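Local coordinates for choline/ethanolamine kinase family protein (Mesorhizobium loti, PDB 3DXQ) that probably transfers phosphate from ATP to ethanolamine or a related amino alcohol, as choline/ethanolamine kinases do, at residues A[30-35]-A[194-199]; A[55-60]-A[124-129]; A[202-207]-A[240-245]. All blocks are in the same frame, centred on the assembly; numbering follows the deposited sequence.

Contact 1 of 3, residues A[30-35]-A[194-199]; sequences LTNLVF and IVDWEY
Asn-32, which starts the strand that follows the glycine-rich turn of the N-terminal lobe, reaches Asp-196 and Glu-198 in the loop between strands 192-194 and 201-203. Its CB already points toward that loop, and chi1 of -81° sets CG beside the backbone N and anti to the carbonyl carbon. CG itself stops 4.1 Å from Asp-196 OD1. At the tip, ND2 gives a hydrogen bond of 3.0 Å to Asp-196 OD1. This bond is bent, with an N-H...O angle of 139°: ND2 comes to the syn side of the oxygen but well out of the carboxylate plane, and the oxygen in turn is tilted from the amide plane. Amide and carboxylate, each reaching out from its own segment to meet the other, stand 75° apart. The other branch of the amide, OD1, is weakly hydrogen-bonded to Arg-55 NH2, so both ends of the amide have a partner, one of them weak, which is likely to favour this flip. Glu-198 OE2 adds a looser contact, 3.6 Å from Asn-32 ND2. That same oxygen lies 4.0 Å from Thr-31 OG1 at the solvent-facing margin, while Glu-198 OE1 forms a salt bridge with Arg-55. The sequence IVDWE resembles the loop that in aminoglycoside and choline kinases supplies a metal-binding aspartate, so the contact probably lies beside the ATP cleft and links its two walls. Strand 32-37 runs between strands 24-27 and 40-45, with Val-34 bonded through its backbone to Leu-27 and Leu-33 to Ile-44. On the side of the 194-199 loop, Trp-197 packs on Ala-61, Ala-62 and Ala-65 of helix 55-67 and meets His-177 edge-to-face.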
loop_
_atom_site.group_PDB
_atom_site.type_symbol
_atom_site.label_atom_id
_atom_site.label_comp_id
_atom_site.label_asym_id
_atom_site.label_seq_id
_atom_site.Cartn_x
_atom_site.Cartn_y
_atom_site.Cartn_z
ATOM N N LEU A 30 1.020 -10.545 8.195
ATOM C CA LEU A 30 1.841 -10.534 9.408
ATOM C C LEU A 30 1.308 -9.522 10.452
ATOM O O LEU A 30 0.897 -9.919 11.551
ATOM C CB LEU A 30 3.301 -10.234 9.051
ATOM N N THR A 31 1.281 -8.229 10.102
ATOM C CA THR A 31 0.853 -7.159 11.049
ATOM C C THR A 31 -0.672 -7.190 11.419
ATOM O O THR A 31 -1.111 -6.567 12.397
ATOM C CB THR A 31 1.312 -5.712 10.574
ATOM O OG1 THR A 31 0.542 -5.275 9.446
ATOM C CG2 THR A 31 2.820 -5.672 10.226
ATOM N N ASN A 32 -1.459 -7.921 10.633
ATOM C CA ASN A 32 -2.874 -8.166 10.924
ATOM C C ASN A 32 -3.180 -9.659 10.859
ATOM O O ASN A 32 -2.985 -10.301 9.824
ATOM C CB ASN A 32 -3.783 -7.441 9.915
ATOM C CG ASN A 32 -3.987 -5.977 10.244
ATOM O OD1 ASN A 32 -4.024 -5.591 11.411
ATOM N ND2 ASN A 32 -4.146 -5.156 9.209
ATOM N N LEU A 33 -3.656 -10.209 11.969
ATOM C CA LEU A 33 -4.129 -11.581 11.979
ATOM C C LEU A 33 -5.565 -11.521 11.426
ATOM O O LEU A 33 -6.390 -10.758 11.925
ATOM C CB LEU A 33 -4.073 -12.171 13.396
ATOM C CG LEU A 33 -2.729 -12.062 14.149
ATOM C CD1 LEU A 33 -2.798 -12.661 15.577
ATOM C CD2 LEU A 33 -1.595 -12.713 13.346
ATOM N N VAL A 34 -5.849 -12.290 10.376
ATOM C CA VAL A 34 -7.151 -12.250 9.721
ATOM C C VAL A 34 -7.706 -13.663 9.522
ATOM O O VAL A 34 -7.141 -14.458 8.792
ATOM C CB VAL A 34 -7.025 -11.531 8.367
ATOM C CG1 VAL A 34 -8.398 -11.242 7.752
ATOM C CG2 VAL A 34 -6.247 -10.255 8.554
ATOM N N PHE A 35 -8.830 -13.961 10.150
ATOM C CA PHE A 35 -9.419 -15.283 10.069
ATOM C C PHE A 35 -10.801 -15.298 9.439
ATOM O O PHE A 35 -11.652 -14.493 9.772
ATOM C CB PHE A 35 -9.544 -15.860 11.477
ATOM C CG PHE A 35 -8.246 -15.973 12.176
ATOM C CD1 PHE A 35 -7.484 -17.125 12.058
ATOM C CD2 PHE A 35 -7.760 -14.915 12.919
ATOM C CE1 PHE A 35 -6.279 -17.228 12.693
ATOM C CE2 PHE A 35 -6.542 -15.007 13.551
ATOM C CZ PHE A 35 -5.799 -16.166 13.438
ATOM N N ILE A 194 -10.131 -3.934 -2.407
ATOM C CA ILE A 194 -8.907 -3.617 -1.681
ATOM C C ILE A 194 -9.224 -3.600 -0.177
ATOM O O ILE A 194 -10.285 -3.129 0.223
ATOM C CB ILE A 194 -8.309 -2.259 -2.128
ATOM C CG1 ILE A 194 -8.436 -2.094 -3.652
ATOM C CG2 ILE A 194 -6.877 -2.157 -1.691
ATOM C CD1 ILE A 194 -7.918 -0.807 -4.208
ATOM N N VAL A 195 -8.291 -4.126 0.623
ATOM C CA VAL A 195 -8.402 -4.187 2.081
ATOM C C VAL A 195 -7.175 -3.553 2.730
ATOM O O VAL A 195 -6.220 -3.243 2.037
ATOM C CB VAL A 195 -8.523 -5.661 2.558
ATOM C CG1 VAL A 195 -9.620 -6.354 1.793
ATOM C CG2 VAL A 195 -7.180 -6.415 2.389
ATOM N N ASP A 196 -7.200 -3.424 4.056
ATOM C CA ASP A 196 -6.087 -2.894 4.875
ATOM C C ASP A 196 -5.858 -1.416 4.677
ATOM O O ASP A 196 -4.921 -0.996 4.005
ATOM C CB ASP A 196 -4.784 -3.666 4.653
ATOM C CG ASP A 196 -4.345 -4.457 5.882
ATOM O OD1 ASP A 196 -5.135 -5.290 6.392
ATOM O OD2 ASP A 196 -3.186 -4.261 6.319
ATOM N N TRP A 197 -6.713 -0.622 5.298
ATOM C CA TRP A 197 -6.710 0.819 5.092
ATOM C C TRP A 197 -6.013 1.573 6.182
ATOM O O TRP A 197 -6.225 2.762 6.346
ATOM C CB TRP A 197 -8.162 1.300 4.948
ATOM C CG TRP A 197 -8.812 0.635 3.792
ATOM C CD1 TRP A 197 -9.426 -0.574 3.793
ATOM C CD2 TRP A 197 -8.858 1.109 2.439
ATOM N NE1 TRP A 197 -9.882 -0.878 2.537
ATOM C CE2 TRP A 197 -9.540 0.137 1.683
ATOM C CE3 TRP A 197 -8.403 2.263 1.797
ATOM C CZ2 TRP A 197 -9.781 0.287 0.323
ATOM C CZ3 TRP A 197 -8.638 2.407 0.443
ATOM C CH2 TRP A 197 -9.320 1.427 -0.278
ATOM N N GLU A 198 -5.133 0.905 6.902
ATOM C CA GLU A 198 -4.472 1.552 8.042
ATOM C C GLU A 198 -3.555 2.732 7.680
ATOM O O GLU A 198 -3.372 3.637 8.504
ATOM C CB GLU A 198 -3.719 0.516 8.884
ATOM C CG GLU A 198 -2.559 -0.143 8.168
ATOM C CD GLU A 198 -2.086 -1.397 8.866
ATOM O OE1 GLU A 198 -1.829 -1.338 10.099
ATOM O OE2 GLU A 198 -1.970 -2.434 8.179
ATOM N N TYR A 199 -2.997 2.741 6.470
ATOM C CA TYR A 199 -2.114 3.840 6.048
ATOM C C TYR A 199 -2.810 4.865 5.134
ATOM O O TYR A 199 -2.160 5.749 4.576
ATOM C CB TYR A 199 -0.879 3.292 5.337
ATOM C CG TYR A 199 0.032 2.422 6.171
ATOM C CD1 TYR A 199 1.104 2.971 6.887
ATOM C CD2 TYR A 199 -0.138 1.051 6.195
ATOM C CE1 TYR A 199 1.967 2.156 7.629
ATOM C CE2 TYR A 199 0.696 0.235 6.936
ATOM C CZ TYR A 199 1.747 0.784 7.647
ATOM O OH TYR A 199 2.560 -0.063 8.363
#

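Contact 2 of 3, residues A[55-60]-A[124-129]; sequences RANEAV and FPFRFE
Asn-57, in the first turn of helix 55-67, faces Pro-125 and Phe-126 in the loop that leads from helix 106-118 to helix 130-141. Helix 55-67 probably corresponds to helix C of the protein-kinase-like fold, and the loop brings C-terminal-lobe chain against the flank bearing Asn-57 and Val-60. The main contact is van der Waals packing around a polar side chain. With CG anti to the backbone N (chi1 -175°), Asn-57 stretches toward the loop and runs antiparallel alongside the Phe-126 side chain. Its OD1 comes within 3.3 Å of Phe-126 CD2, and its CB sits 3.9 Å from Phe-126 CE2. Amide and ring are inclined by 36°, neither stacked nor perpendicular. The amide nitrogen finds its partners outside the contact: ND2 donates to Ser-200 O and, weakly, to Glu-198 O, which ties the helix to the loop before strand 201-203. Between the segments, apolar packing is limited to Val-60 CG1 against Pro-125 CD, 4.2 Å apart and one turn further along the helix. Within the helix, Arg-55 NH1 makes a salt bridge to Glu-58 OE1 at 3.0 Å. On the loop side, Pro-125 CG rides over the centre of the Phe-126 ring, 4.1 Å above its plane, and the same CG is 3.4 Å from Asn-57 OD1.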
loop_
_atom_site.group_PDB
_atom_site.type_symbol
_atom_site.label_atom_id
_atom_site.label_comp_id
_atom_site.label_asym_id
_atom_site.label_seq_id
_atom_site.Cartn_x
_atom_site.Cartn_y
_atom_site.Cartn_z
ATOM N N ARG A 55 -5.286 2.766 14.536
ATOM C CA ARG A 55 -6.578 2.115 14.269
ATOM C C ARG A 55 -7.785 3.050 14.112
ATOM O O ARG A 55 -8.751 2.710 13.435
ATOM C CB ARG A 55 -6.839 1.039 15.327
ATOM C CG ARG A 55 -5.726 0.014 15.458
ATOM C CD ARG A 55 -5.376 -0.579 14.127
ATOM N NE ARG A 55 -4.383 -1.617 14.264
ATOM C CZ ARG A 55 -3.876 -2.284 13.245
ATOM N NH1 ARG A 55 -4.269 -2.013 12.008
ATOM N NH2 ARG A 55 -2.973 -3.227 13.467
ATOM N N ALA A 56 -7.730 4.220 14.726
ATOM C CA ALA A 56 -8.804 5.195 14.578
ATOM C C ALA A 56 -8.943 5.623 13.113
ATOM O O ALA A 56 -10.060 5.745 12.594
ATOM C CB ALA A 56 -8.537 6.400 15.456
ATOM N N ASN A 57 -7.804 5.851 12.464
ATOM C CA ASN A 57 -7.777 6.198 11.054
ATOM C C ASN A 57 -8.385 5.081 10.221
ATOM O O ASN A 57 -9.304 5.319 9.437
ATOM C CB ASN A 57 -6.345 6.465 10.582
ATOM C CG ASN A 57 -6.290 6.946 9.150
ATOM O OD1 ASN A 57 -7.010 7.875 8.774
ATOM N ND2 ASN A 57 -5.436 6.323 8.336
ATOM N N GLU A 58 -7.882 3.864 10.422
ATOM C CA GLU A 58 -8.314 2.702 9.657
ATOM C C GLU A 58 -9.819 2.566 9.667
ATOM O O GLU A 58 -10.419 2.324 8.626
ATOM C CB GLU A 58 -7.675 1.421 10.204
ATOM C CG GLU A 58 -7.851 0.200 9.299
ATOM C CD GLU A 58 -7.340 -1.068 9.921
ATOM O OE1 GLU A 58 -6.952 -1.042 11.106
ATOM O OE2 GLU A 58 -7.325 -2.096 9.218
ATOM N N ALA A 59 -10.430 2.722 10.832
ATOM C CA ALA A 59 -11.876 2.524 10.951
ATOM C C ALA A 59 -12.615 3.484 10.010
ATOM O O ALA A 59 -13.470 3.075 9.224
ATOM C CB ALA A 59 -12.345 2.682 12.413
ATOM N N VAL A 60 -12.252 4.759 10.077
ATOM C CA VAL A 60 -12.915 5.768 9.266
ATOM C C VAL A 60 -12.636 5.528 7.791
ATOM O O VAL A 60 -13.526 5.585 6.955
ATOM C CB VAL A 60 -12.454 7.194 9.660
ATOM C CG1 VAL A 60 -13.062 8.232 8.723
ATOM C CG2 VAL A 60 -12.791 7.477 11.124
ATOM N N PHE A 124 -10.863 10.983 3.550
ATOM C CA PHE A 124 -9.946 10.451 4.567
ATOM C C PHE A 124 -9.424 11.616 5.389
ATOM O O PHE A 124 -9.071 12.645 4.834
ATOM C CB PHE A 124 -8.777 9.661 3.961
ATOM C CG PHE A 124 -9.177 8.432 3.154
ATOM C CD1 PHE A 124 -10.401 7.791 3.336
ATOM C CD2 PHE A 124 -8.258 7.868 2.262
ATOM C CE1 PHE A 124 -10.720 6.629 2.608
ATOM C CE2 PHE A 124 -8.554 6.726 1.541
ATOM C CZ PHE A 124 -9.798 6.097 1.709
ATOM N N PRO A 125 -9.346 11.447 6.720
ATOM C CA PRO A 125 -9.040 12.566 7.620
ATOM C C PRO A 125 -7.612 13.057 7.610
ATOM O O PRO A 125 -7.372 14.212 7.927
ATOM C CB PRO A 125 -9.336 11.985 9.005
ATOM C CG PRO A 125 -9.097 10.541 8.856
ATOM C CD PRO A 125 -9.523 10.184 7.467
ATOM N N PHE A 126 -6.663 12.191 7.290
ATOM C CA PHE A 126 -5.266 12.580 7.372
ATOM C C PHE A 126 -4.622 12.743 6.011
ATOM O O PHE A 126 -5.055 12.163 5.038
ATOM C CB PHE A 126 -4.506 11.589 8.254
ATOM C CG PHE A 126 -5.064 11.482 9.662
ATOM C CD1 PHE A 126 -5.441 12.623 10.379
ATOM C CD2 PHE A 126 -5.183 10.239 10.282
ATOM C CE1 PHE A 126 -5.947 12.515 11.678
ATOM C CE2 PHE A 126 -5.684 10.131 11.592
ATOM C CZ PHE A 126 -6.061 11.266 12.281
ATOM N N ARG A 127 -3.602 13.584 5.976
ATOM C CA ARG A 127 -2.874 13.922 4.774
ATOM C C ARG A 127 -1.635 13.035 4.748
ATOM O O ARG A 127 -0.963 12.888 5.760
ATOM C CB ARG A 127 -2.499 15.412 4.830
ATOM C CG ARG A 127 -1.588 15.933 3.732
ATOM C CD ARG A 127 -2.321 16.121 2.421
ATOM N NE ARG A 127 -1.443 16.668 1.374
ATOM C CZ ARG A 127 -0.678 15.951 0.540
ATOM N NH1 ARG A 127 -0.637 14.618 0.593
ATOM N NH2 ARG A 127 0.065 16.579 -0.368
ATOM N N PHE A 128 -1.343 12.429 3.602
ATOM C CA PHE A 128 -0.153 11.599 3.459
ATOM C C PHE A 128 1.032 12.535 3.287
ATOM O O PHE A 128 1.031 13.376 2.401
ATOM C CB PHE A 128 -0.298 10.660 2.264
ATOM C CG PHE A 128 0.826 9.667 2.130
ATOM C CD1 PHE A 128 0.827 8.491 2.873
ATOM C CD2 PHE A 128 1.897 9.916 1.269
ATOM C CE1 PHE A 128 1.871 7.581 2.762
ATOM C CE2 PHE A 128 2.934 9.006 1.147
ATOM C CZ PHE A 128 2.918 7.836 1.893
ATOM N N GLU A 129 2.032 12.403 4.151
ATOM C CA GLU A 129 3.195 13.309 4.147
ATOM C C GLU A 129 4.452 12.532 3.777
ATOM O O GLU A 129 5.186 12.065 4.653
ATOM C CB GLU A 129 3.364 13.969 5.529
ATOM C CG GLU A 129 2.184 14.873 5.970
ATOM C CD GLU A 129 2.157 16.206 5.254
ATOM O OE1 GLU A 129 3.194 16.570 4.662
ATOM O OE2 GLU A 129 1.115 16.893 5.295
#

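Contact 3 of 3, residues A[202-207]-A[240-245]; sequences MNDPLW and RGRVVI
A capped helix start in the C-terminal lobe of this kinase-like fold, the turn of sequence NDPLW that opens helix 206-215, is clamped here to the long helix 237-263. Asp-204 both caps the turn and makes the link to the helix. Its CG stands anti to the backbone N (chi1 -176°), which turns the carboxylate toward Arg-242. Arg-242 grips it side-on: NH2 bonds to Asp-204 OD1 at 3.0 Å, almost straight at 172°, and NE bonds to Asp-204 OD2, also at 3.0 Å. Carboxylate and guanidinium are nearly coplanar, 22° apart, as suits a two-pronged salt bridge. Asp-204 OD1 also accepts the backbone N of Leu-206 at 3.3 Å, from well above the carboxylate plane, closing an Asx turn, while OD2 is hydrogen-bonded to Tyr-246 OH. An asparagine here would probably leave Arg-242 without its counter-charge and weaken the two-pronged grip. Leu-206 lies athwart the Arg-242 side chain and over a face of its guanidinium, CD1 3.5 Å above the plane and toward the rim. The cation is thus held at its edge by charge and on one face by a hydrocarbon branch, with Leu-166, Leu-171 and Pro-172 also touching the side chain. Beyond it, Leu-206 CD1 reaches the next residue of the helix, meeting Val-243 CG2 at 4.1 Å.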
loop_
_atom_site.group_PDB
_atom_site.type_symbol
_atom_site.label_atom_id
_atom_site.label_comp_id
_atom_site.label_asym_id
_atom_site.label_seq_id
_atom_site.Cartn_x
_atom_site.Cartn_y
_atom_site.Cartn_z
HETATM N N MSE A 202 -5.193 11.414 2.305
HETATM C CA MSE A 202 -5.300 12.215 1.101
HETATM C C MSE A 202 -3.870 12.237 0.568
HETATM O O MSE A 202 -2.930 12.367 1.355
HETATM C CB MSE A 202 -5.786 13.628 1.416
HETATM C CG MSE A 202 -7.124 13.700 2.105
HETATM SE SE MSE A 202 -8.483 12.646 1.142
HETATM C CE MSE A 202 -8.517 13.721 -0.547
ATOM N N ASN A 203 -3.712 12.092 -0.751
ATOM C CA ASN A 203 -2.417 11.978 -1.374
ATOM C C ASN A 203 -2.527 12.234 -2.882
ATOM O O ASN A 203 -3.628 12.398 -3.432
ATOM C CB ASN A 203 -1.886 10.560 -1.116
ATOM C CG ASN A 203 -0.378 10.428 -1.336
ATOM O OD1 ASN A 203 0.305 11.382 -1.680
ATOM N ND2 ASN A 203 0.133 9.225 -1.136
ATOM N N ASP A 204 -1.369 12.311 -3.539
ATOM C CA ASP A 204 -1.292 12.345 -4.998
ATOM C C ASP A 204 -1.729 10.960 -5.466
ATOM O O ASP A 204 -1.047 9.988 -5.172
ATOM C CB ASP A 204 0.141 12.612 -5.415
ATOM C CG ASP A 204 0.315 12.752 -6.900
ATOM O OD1 ASP A 204 -0.605 12.387 -7.665
ATOM O OD2 ASP A 204 1.418 13.224 -7.283
ATOM N N PRO A 205 -2.863 10.866 -6.188
ATOM C CA PRO A 205 -3.404 9.596 -6.617
ATOM C C PRO A 205 -2.387 8.676 -7.259
ATOM O O PRO A 205 -2.506 7.460 -7.125
ATOM C CB PRO A 205 -4.464 10.003 -7.661
ATOM C CG PRO A 205 -4.202 11.421 -7.973
ATOM C CD PRO A 205 -3.671 11.978 -6.710
ATOM N N LEU A 206 -1.405 9.237 -7.956
ATOM C CA LEU A 206 -0.392 8.422 -8.624
ATOM C C LEU A 206 0.610 7.772 -7.679
ATOM O O LEU A 206 1.455 6.971 -8.110
ATOM C CB LEU A 206 0.326 9.221 -9.732
ATOM C CG LEU A 206 -0.621 9.734 -10.808
ATOM C CD1 LEU A 206 0.128 10.180 -12.039
ATOM C CD2 LEU A 206 -1.708 8.689 -11.151
ATOM N N TRP A 207 0.535 8.098 -6.396
ATOM C CA TRP A 207 1.379 7.406 -5.431
ATOM C C TRP A 207 0.925 5.952 -5.343
ATOM O O TRP A 207 1.756 5.042 -5.257
ATOM C CB TRP A 207 1.296 8.022 -4.048
ATOM C CG TRP A 207 1.794 7.098 -3.022
ATOM C CD1 TRP A 207 1.076 6.135 -2.372
ATOM C CD2 TRP A 207 3.129 7.018 -2.523
ATOM N NE1 TRP A 207 1.887 5.456 -1.491
ATOM C CE2 TRP A 207 3.149 5.986 -1.553
ATOM C CE3 TRP A 207 4.301 7.724 -2.786
ATOM C CZ2 TRP A 207 4.292 5.637 -0.866
ATOM C CZ3 TRP A 207 5.449 7.378 -2.099
ATOM C CH2 TRP A 207 5.440 6.338 -1.150
ATOM N N ARG A 240 3.036 9.528 -16.395
ATOM C CA ARG A 240 4.001 8.427 -16.365
ATOM C C ARG A 240 5.187 8.802 -15.503
ATOM O O ARG A 240 5.666 7.995 -14.718
ATOM C CB ARG A 240 4.473 8.146 -17.781
ATOM C CG ARG A 240 5.274 6.880 -17.990
ATOM C CD ARG A 240 5.768 6.853 -19.429
ATOM N NE ARG A 240 4.701 7.232 -20.367
ATOM C CZ ARG A 240 3.781 6.389 -20.830
ATOM N NH1 ARG A 240 3.812 5.134 -20.459
ATOM N NH2 ARG A 240 2.819 6.793 -21.653
ATOM N N GLY A 241 5.666 10.030 -15.658
ATOM C CA GLY A 241 6.787 10.523 -14.861
ATOM C C GLY A 241 6.528 10.502 -13.358
ATOM O O GLY A 241 7.424 10.225 -12.563
ATOM N N ARG A 242 5.308 10.834 -12.962
ATOM C CA ARG A 242 4.974 10.839 -11.545
ATOM C C ARG A 242 4.966 9.417 -10.997
ATOM O O ARG A 242 5.487 9.154 -9.914
ATOM C CB ARG A 242 3.665 11.610 -11.273
ATOM C CG ARG A 242 3.971 12.994 -10.722
ATOM C CD ARG A 242 2.871 14.031 -10.780
ATOM N NE ARG A 242 1.559 13.603 -10.288
ATOM C CZ ARG A 242 0.433 13.673 -11.008
ATOM N NH1 ARG A 242 0.445 14.139 -12.254
ATOM N NH2 ARG A 242 -0.717 13.281 -10.498
ATOM N N VAL A 243 4.417 8.488 -11.767
ATOM C CA VAL A 243 4.393 7.104 -11.331
ATOM C C VAL A 243 5.837 6.636 -11.127
ATOM O O VAL A 243 6.210 6.134 -10.065
ATOM C CB VAL A 243 3.668 6.201 -12.319
ATOM C CG1 VAL A 243 3.618 4.798 -11.770
ATOM C CG2 VAL A 243 2.275 6.703 -12.568
ATOM N N VAL A 244 6.670 6.833 -12.126
ATOM C CA VAL A 244 8.063 6.400 -12.002
ATOM C C VAL A 244 8.739 7.075 -10.791
ATOM O O VAL A 244 9.479 6.432 -10.052
ATOM C CB VAL A 244 8.811 6.635 -13.307
ATOM C CG1 VAL A 244 10.302 6.373 -13.153
ATOM C CG2 VAL A 244 8.214 5.748 -14.378
ATOM N N ILE A 245 8.445 8.353 -10.570
ATOM C CA ILE A 245 9.005 9.093 -9.440
ATOM C C ILE A 245 8.617 8.444 -8.106
ATOM O O ILE A 245 9.469 8.262 -7.205
ATOM C CB ILE A 245 8.553 10.580 -9.470
ATOM C CG1 ILE A 245 9.439 11.367 -10.433
ATOM C CG2 ILE A 245 8.642 11.219 -8.109
ATOM C CD1 ILE A 245 10.891 11.310 -10.055
#

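How the contacts relate
The three contacts step from the N-terminal lobe into the helical C-terminal lobe. Contact 1 and contact 2 have centres 14 Å apart and meet where the start of helix 55-67 touches the loop 194-199. The centre of contact 3 is 19 Å from that of contact 2 and 23 Å from that of contact 1, and across the chain's centre from contact 1. Segment 124-129 runs beside strand 201-203, where the backbones of Phe-126 and Phe-128 probably bond to that of Met-202. Along the chain, contact 2 nests within the loop closed by contact 1, and contact 3 follows. Residues 194-207 thus link the probable cleft to the helices behind it.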